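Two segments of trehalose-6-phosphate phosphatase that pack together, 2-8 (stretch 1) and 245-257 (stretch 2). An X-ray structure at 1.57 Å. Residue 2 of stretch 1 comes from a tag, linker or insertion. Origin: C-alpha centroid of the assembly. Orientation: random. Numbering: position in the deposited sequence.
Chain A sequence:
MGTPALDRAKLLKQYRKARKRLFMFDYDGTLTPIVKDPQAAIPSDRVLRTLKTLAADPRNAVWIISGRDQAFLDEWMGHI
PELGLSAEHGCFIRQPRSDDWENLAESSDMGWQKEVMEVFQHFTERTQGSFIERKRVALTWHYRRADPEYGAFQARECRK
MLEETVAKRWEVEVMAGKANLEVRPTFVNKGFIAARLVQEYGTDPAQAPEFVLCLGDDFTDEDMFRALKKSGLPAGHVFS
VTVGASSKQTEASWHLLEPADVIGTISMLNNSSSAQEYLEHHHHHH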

# COMPACT_ATOMS: atom_id res chain seq x y z
N GLY A 2 -10.48 15.29 10.69
CA GLY A 2 -9.60 16.07 9.84
C GLY A 2 -8.20 16.15 10.41
O GLY A 2 -7.92 15.64 11.49
N THR A 3 -7.31 16.82 9.68
CA THR A 3 -5.92 16.94 10.09
C THR A 3 -5.36 18.30 9.74
O THR A 3 -5.78 18.90 8.75
CB THR A 3 -5.00 15.91 9.38
OG1 THR A 3 -5.12 16.09 7.96
CG2 THR A 3 -5.35 14.48 9.76
N PRO A 4 -4.36 18.75 10.51
CA PRO A 4 -3.57 19.88 10.05
C PRO A 4 -2.64 19.46 8.91
O PRO A 4 -2.33 18.28 8.77
CB PRO A 4 -2.76 20.28 11.29
CG PRO A 4 -2.63 19.00 12.06
CD PRO A 4 -3.88 18.21 11.79
N ALA A 5 -2.22 20.42 8.10
CA ALA A 5 -1.23 20.14 7.08
C ALA A 5 0.07 19.69 7.74
O ALA A 5 0.41 20.14 8.84
CB ALA A 5 -1.00 21.36 6.20
N LEU A 6 0.79 18.79 7.07
CA LEU A 6 2.07 18.32 7.57
C LEU A 6 2.97 19.49 7.97
O LEU A 6 3.21 20.39 7.18
CB LEU A 6 2.76 17.46 6.51
CG LEU A 6 4.12 16.87 6.86
CD1 LEU A 6 4.02 15.94 8.07
CD2 LEU A 6 4.66 16.12 5.64
N ASP A 7 3.44 19.46 9.22
CA ASP A 7 4.35 20.49 9.72
C ASP A 7 5.74 20.23 9.15
O ASP A 7 6.48 19.39 9.65
CB ASP A 7 4.35 20.45 11.25
CG ASP A 7 5.16 21.58 11.88
OD1 ASP A 7 6.13 22.07 11.25
OD2 ASP A 7 4.82 21.97 13.01
N ARG A 8 6.09 20.95 8.09
CA ARG A 8 7.33 20.66 7.38
C ARG A 8 8.57 20.93 8.23
O ARG A 8 9.58 20.24 8.10
CB ARG A 8 7.40 21.46 6.09
CG ARG A 8 6.27 21.14 5.13
CD ARG A 8 6.74 21.41 3.73
NE ARG A 8 5.67 21.31 2.74
CZ ARG A 8 5.85 21.51 1.44
NH1 ARG A 8 7.07 21.81 0.99
NH2 ARG A 8 4.83 21.40 0.60
N ALA A 245 -7.78 16.81 1.63
CA ALA A 245 -8.09 18.06 2.31
C ALA A 245 -7.98 17.95 3.82
O ALA A 245 -8.04 16.85 4.39
CB ALA A 245 -9.50 18.52 1.92
N SER A 246 -7.85 19.10 4.47
CA SER A 246 -7.84 19.15 5.92
C SER A 246 -9.09 18.52 6.51
O SER A 246 -9.01 17.84 7.52
CB SER A 246 -7.71 20.59 6.41
OG SER A 246 -7.71 20.64 7.83
N SER A 247 -10.23 18.73 5.86
CA SER A 247 -11.50 18.23 6.36
C SER A 247 -11.69 16.73 6.16
O SER A 247 -12.66 16.16 6.65
CB SER A 247 -12.66 18.99 5.71
OG SER A 247 -12.64 18.83 4.30
N LYS A 248 -10.77 16.09 5.44
CA LYS A 248 -10.86 14.66 5.18
C LYS A 248 -10.67 13.85 6.46
O LYS A 248 -9.71 14.04 7.20
CB LYS A 248 -9.82 14.24 4.13
CG LYS A 248 -9.71 12.74 3.90
CD LYS A 248 -8.63 12.45 2.87
CE LYS A 248 -8.40 10.96 2.69
NZ LYS A 248 -7.49 10.73 1.52
N GLN A 249 -11.62 12.96 6.72
CA GLN A 249 -11.53 12.07 7.86
C GLN A 249 -10.54 10.96 7.52
O GLN A 249 -10.65 10.34 6.46
CB GLN A 249 -12.91 11.51 8.20
CG GLN A 249 -12.98 10.74 9.49
CD GLN A 249 -14.42 10.43 9.87
OE1 GLN A 249 -15.27 11.32 9.88
NE2 GLN A 249 -14.69 9.16 10.17
N THR A 250 -9.58 10.73 8.40
CA THR A 250 -8.47 9.83 8.09
C THR A 250 -7.83 9.27 9.36
O THR A 250 -7.92 9.86 10.44
CB THR A 250 -7.40 10.58 7.25
OG1 THR A 250 -6.32 9.70 6.92
CG2 THR A 250 -6.86 11.77 8.03
N GLU A 251 -7.19 8.11 9.21
CA GLU A 251 -6.35 7.55 10.26
C GLU A 251 -4.98 8.24 10.35
O GLU A 251 -4.26 8.08 11.33
CB GLU A 251 -6.14 6.05 10.03
CG GLU A 251 -7.41 5.21 10.10
CD GLU A 251 -7.84 4.90 11.53
OE1 GLU A 251 -6.99 4.98 12.44
OE2 GLU A 251 -9.02 4.58 11.73
N ALA A 252 -4.63 9.00 9.31
CA ALA A 252 -3.39 9.78 9.31
C ALA A 252 -3.48 10.90 10.35
O ALA A 252 -4.57 11.23 10.82
CB ALA A 252 -3.13 10.37 7.92
N SER A 253 -2.32 11.47 10.68
CA SER A 253 -2.23 12.59 11.63
C SER A 253 -2.07 13.92 10.91
O SER A 253 -2.20 14.98 11.52
CB SER A 253 -1.05 12.37 12.59
OG SER A 253 -1.22 11.18 13.33
N TRP A 254 -1.75 13.87 9.62
CA TRP A 254 -1.43 15.04 8.83
C TRP A 254 -1.99 14.88 7.43
O TRP A 254 -2.34 13.77 7.04
CB TRP A 254 0.08 15.23 8.69
CG TRP A 254 0.89 15.15 9.94
CD1 TRP A 254 1.52 14.05 10.45
CD2 TRP A 254 1.21 16.23 10.81
NE1 TRP A 254 2.21 14.38 11.60
CE2 TRP A 254 2.03 15.71 11.85
CE3 TRP A 254 0.87 17.59 10.84
CZ2 TRP A 254 2.52 16.51 12.88
CZ3 TRP A 254 1.37 18.38 11.86
CH2 TRP A 254 2.17 17.84 12.87
N HIS A 255 -2.05 15.97 6.67
CA HIS A 255 -2.34 15.84 5.24
C HIS A 255 -1.39 16.70 4.42
O HIS A 255 -0.77 17.63 4.94
CB HIS A 255 -3.79 16.24 4.93
CG HIS A 255 -4.04 17.71 5.05
ND1 HIS A 255 -4.35 18.32 6.25
CD2 HIS A 255 -3.96 18.70 4.13
CE1 HIS A 255 -4.46 19.63 6.05
NE2 HIS A 255 -4.23 19.88 4.78
N LEU A 256 -1.26 16.35 3.14
CA LEU A 256 -0.72 17.24 2.11
C LEU A 256 -1.80 17.32 1.03
O LEU A 256 -2.47 16.33 0.75
CB LEU A 256 0.60 16.71 1.54
CG LEU A 256 1.80 16.80 2.47
CD1 LEU A 256 3.01 16.04 1.90
CD2 LEU A 256 2.17 18.26 2.72
N LEU A 257 -2.01 18.50 0.44
CA LEU A 257 -3.19 18.66 -0.40
C LEU A 257 -3.11 17.90 -1.72
O LEU A 257 -4.12 17.32 -2.18
CB LEU A 257 -3.44 20.15 -0.68
CG LEU A 257 -3.90 20.97 0.52
CD1 LEU A 257 -3.98 22.43 0.11
CD2 LEU A 257 -5.25 20.49 1.06
O HOH W 1 -9.48 12.60 10.79
O HOH W 2 -12.87 15.13 9.20
O HOH W 3 -7.24 15.19 6.46

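Stretch 1 runs extended and without regular secondary structure until Arg8, where a helix starts. Stretch 2 opens with a type I turn from Ala245 to Lys248, closed by a hydrogen bond from Lys248 N to Ala245 O at 3.0 Å. It ends in a short strand, 254-256. No two touching residues are closer than 243 positions in sequence, yet together the stretches bury 693 Å² between them.

The backbones meet in a single beta bridge between Ala5 and His255, with 4.8 Å from Ala5 CA to His255 CA. Two hydrogen bonds make it. His255 N donates to Pro4 O at 3.1 Å, and Leu6 N donates to His255 O at 2.9 Å. Proline has no backbone NH to give, but its carbonyl is free to accept. A CA-H...O contact, Ala5 CA to His255 O at 3.3 Å, supports the same bridge.

A second backbone link lies at the turn. Thr3 N donates to Ser246 O at 2.9 Å. Ser246 OG returns a bond to Thr3 O at 2.8 Å, so Ser246 holds both polar backbone atoms of Thr3. A serine suits this site because its short side chain brings a hydroxyl close to its own backbone.

Gly2, a tag residue, packs against the same turn. Its CA lies 3.0 Å from Ser246 O and 3.3 Å from Lys248 O. An ideal CB here would stand 2.4 Å from Ser246 O, a clash. Gly2 N also donates to two waters. Water 1 accepts from Gly2 N at 2.9 Å and from Thr250 N at 3.0 Å. Water 2 accepts from Gly2 N at 2.8 Å and donates to Ser247 O at 2.8 Å.

Thr3 is buried, and its CA-to-CB bond points toward stretch 2. Its chi1 is p. The hydroxyl hydrogen-bonds at the edge of the His255 ring, Thr3 OG1 to His255 ND1, 2.9 Å. Water 3 lies 2.7 Å from Thr3 OG1 and 2.8 Å from Lys248 O, within reach of both the hydroxyl and the turn. The methyl serves a different surface: Thr3 CG2 sits 3.6 Å from Thr250 CG2 and 3.5 Å from Ala252 O. Threonine thus offers a polar and an apolar group from one branched carbon.

His255 is buried too. Ala5 CA lies over one face of its ring, 3.7 Å from the ring centroid. The small Ala5 side chain points away overall, but Ala5 CB still reaches His255 NE2 at 3.8 Å.

Trp254 provides the broad apolar surface. Leu6 CD1 lies over one face, 3.9 Å from the centroid of the five-membered ring. At the ring edge, Ala5 O approaches Trp254 CE3 to 3.3 Å. Pro4 CG is 4.0 Å from Trp254 CE3, and Asp7 CB is 3.7 Å from Trp254 CZ3. Leu6 is buried and also meets Leu256, with Leu6 CB 3.9 Å from Leu256 CD2. Asp7 follows as the N-cap, its side chain capping a backbone N just beyond the stretch.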